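Local coordinates for protein transcriptional regulator (Saccharomonospora viridis, PDB 4NEL) that probably binds DNA as a TetR-family transcriptional repressor and binds the small amine N,N-dimethylmethanamine in its helical C-terminal domain, at residues I72-E77 against Q136-F141. Residues are numbered along the deposited sequence; the frame is centred on the assembly and turned at random.
Sequences IADARE and QKQGVF
Gln138 sets the oxygen end of its carboxamide obliquely against the methyl of Ala75, OE1 3.4 Å from Ala75 CB, and grips the backbone where helix 75-86 begins with both ends of the amide. Gln138 NE2 donates to Ala73 O at 3.0 Å; the N-H...O angle of 161° makes this the straighter bond, and the acceptor lies close to the amide plane. In return Gln138 OE1 accepts from Ala75 N at a longer 3.3 Å, the donor tilted 20° from the carbonyl plane. A side chain extended beyond CG carries the amide to the other segment, while two bonds to two residues fix its rotation. Beside it, Asp74 occupies the N-cap position: OD1 receives Arg76 N at 3.2 Å from above the carboxylate plane, so successive amides of the first turn are taken up by different side chains.

Next to the amide, the Phe141 ring packs on the first helical turn. With CG anti to its carbonyl carbon (chi1 -65°), Phe141 brings CZ to 3.6 Å from Ala75 O and CE1 to 3.8 Å from Arg76 CA, both approached obliquely. The apolar pairs are looser: Phe141 CZ lies 4.2 Å and Val140 CG2 4.3 Å from Ala75 CB. Arg76 runs extended away from this patch to a salt bridge with Glu185 of helix 173-188.

Gly139, with positive phi and two bonds back into the last turn, makes a Schellman motif where the chain leaves helix 111-137, and the contact thus joins that helix's exit to the start of helix 75-86 within the TetR C-terminal domain. Pairing an amide donor and acceptor with complementary backbone groups implies a junction held by directional polar bonds from exposed Gln138, beside the buried pair Ala75 and Phe141.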
loop_
_atom_site.group_PDB
_atom_site.type_symbol
_atom_site.label_atom_id
_atom_site.label_comp_id
_atom_site.label_asym_id
_atom_site.label_seq_id
_atom_site.Cartn_x
_atom_site.Cartn_y
_atom_site.Cartn_z
ATOM N N ILE A 72 27.373 4.080 -10.802
ATOM C CA ILE A 72 26.887 5.347 -11.334
ATOM C C ILE A 72 27.539 6.478 -10.566
ATOM O O ILE A 72 27.321 6.627 -9.369
ATOM C CB ILE A 72 25.345 5.520 -11.241
ATOM C CG1 ILE A 72 24.610 4.280 -11.735
ATOM C CG2 ILE A 72 24.883 6.745 -12.023
ATOM C CD1 ILE A 72 25.013 3.807 -13.092
ATOM N N ALA A 73 28.335 7.273 -11.268
ATOM C CA ALA A 73 29.046 8.387 -10.655
ATOM C C ALA A 73 28.094 9.551 -10.354
ATOM O O ALA A 73 28.120 10.123 -9.256
ATOM C CB ALA A 73 30.175 8.849 -11.574
ATOM N N ASP A 74 27.265 9.872 -11.349
ATOM C CA ASP A 74 26.291 10.960 -11.290
ATOM C C ASP A 74 25.061 10.601 -10.407
ATOM O O ASP A 74 24.370 9.622 -10.664
ATOM C CB ASP A 74 25.877 11.284 -12.733
ATOM C CG ASP A 74 24.833 12.362 -12.827
ATOM O OD1 ASP A 74 24.573 13.074 -11.837
ATOM O OD2 ASP A 74 24.259 12.492 -13.924
ATOM N N ALA A 75 24.814 11.417 -9.380
ATOM C CA ALA A 75 23.734 11.191 -8.401
ATOM C C ALA A 75 22.338 11.249 -8.989
ATOM O O ALA A 75 21.456 10.512 -8.554
ATOM C CB ALA A 75 23.828 12.199 -7.275
ATOM N N ARG A 76 22.131 12.143 -9.947
ATOM C CA ARG A 76 20.839 12.261 -10.644
ATOM C C ARG A 76 20.602 10.974 -11.411
ATOM O O ARG A 76 19.587 10.348 -11.245
ATOM C CB ARG A 76 20.865 13.475 -11.581
ATOM C CG ARG A 76 19.614 13.813 -12.385
ATOM C CD ARG A 76 19.923 15.087 -13.177
ATOM N NE ARG A 76 18.889 15.552 -14.120
ATOM C CZ ARG A 76 18.967 16.688 -14.840
ATOM N NH1 ARG A 76 17.982 17.033 -15.671
ATOM N NH2 ARG A 76 20.023 17.497 -14.734
ATOM N N GLU A 77 21.566 10.569 -12.229
ATOM C CA GLU A 77 21.483 9.320 -12.984
ATOM C C GLU A 77 21.260 8.133 -12.032
ATOM O O GLU A 77 20.501 7.195 -12.327
ATOM C CB GLU A 77 22.789 9.115 -13.812
ATOM C CG GLU A 77 22.810 7.893 -14.748
ATOM C CD GLU A 77 24.065 7.821 -15.676
ATOM O OE1 GLU A 77 25.084 8.524 -15.436
ATOM O OE2 GLU A 77 24.036 7.047 -16.666
ATOM N N GLN A 136 23.436 16.282 -3.265
ATOM C CA GLN A 136 23.451 17.591 -2.654
ATOM C C GLN A 136 24.924 18.016 -2.507
ATOM O O GLN A 136 25.275 19.185 -2.788
ATOM C CB GLN A 136 22.773 17.552 -1.283
ATOM C CG GLN A 136 21.273 17.435 -1.322
ATOM C CD GLN A 136 20.626 17.246 0.041
ATOM O OE1 GLN A 136 21.283 16.903 1.024
ATOM N NE2 GLN A 136 19.305 17.467 0.100
ATOM N N LYS A 137 25.775 17.057 -2.114
ATOM C CA LYS A 137 27.212 17.318 -1.942
ATOM C C LYS A 137 27.760 17.641 -3.308
ATOM O O LYS A 137 28.521 18.605 -3.490
ATOM C CB LYS A 137 27.945 16.111 -1.331
ATOM C CG LYS A 137 29.420 16.381 -1.010
ATOM C CD LYS A 137 30.147 15.235 -0.305
ATOM C CE LYS A 137 30.559 14.100 -1.238
ATOM N NZ LYS A 137 29.441 13.250 -1.734
ATOM N N GLN A 138 27.330 16.868 -4.294
ATOM C CA GLN A 138 27.766 17.100 -5.658
ATOM C C GLN A 138 27.201 18.408 -6.224
ATOM O O GLN A 138 27.550 18.805 -7.337
ATOM C CB GLN A 138 27.373 15.929 -6.549
ATOM C CG GLN A 138 28.095 14.605 -6.295
ATOM C CD GLN A 138 27.640 13.505 -7.263
ATOM O OE1 GLN A 138 26.724 13.706 -8.061
ATOM N NE2 GLN A 138 28.276 12.343 -7.196
ATOM N N GLY A 139 26.298 19.057 -5.483
ATOM C CA GLY A 139 25.702 20.322 -5.910
ATOM C C GLY A 139 24.604 20.207 -6.944
ATOM O O GLY A 139 24.077 21.228 -7.365
ATOM N N VAL A 140 24.228 18.984 -7.333
ATOM C CA VAL A 140 23.201 18.780 -8.357
ATOM C C VAL A 140 21.774 18.641 -7.807
ATOM O O VAL A 140 20.832 18.686 -8.584
ATOM C CB VAL A 140 23.516 17.591 -9.293
ATOM C CG1 VAL A 140 24.806 17.847 -10.031
ATOM C CG2 VAL A 140 23.581 16.278 -8.539
ATOM N N PHE A 141 21.635 18.437 -6.488
ATOM C CA PHE A 141 20.341 18.406 -5.855
ATOM C C PHE A 141 20.206 19.634 -4.938
ATOM O O PHE A 141 21.198 20.181 -4.459
ATOM C CB PHE A 141 20.080 17.116 -5.031
ATOM C CG PHE A 141 20.019 15.821 -5.830
ATOM C CD1 PHE A 141 19.702 15.791 -7.196
ATOM C CD2 PHE A 141 20.150 14.598 -5.171
ATOM C CE1 PHE A 141 19.618 14.576 -7.869
ATOM C CE2 PHE A 141 20.069 13.389 -5.845
ATOM C CZ PHE A 141 19.812 13.382 -7.196
#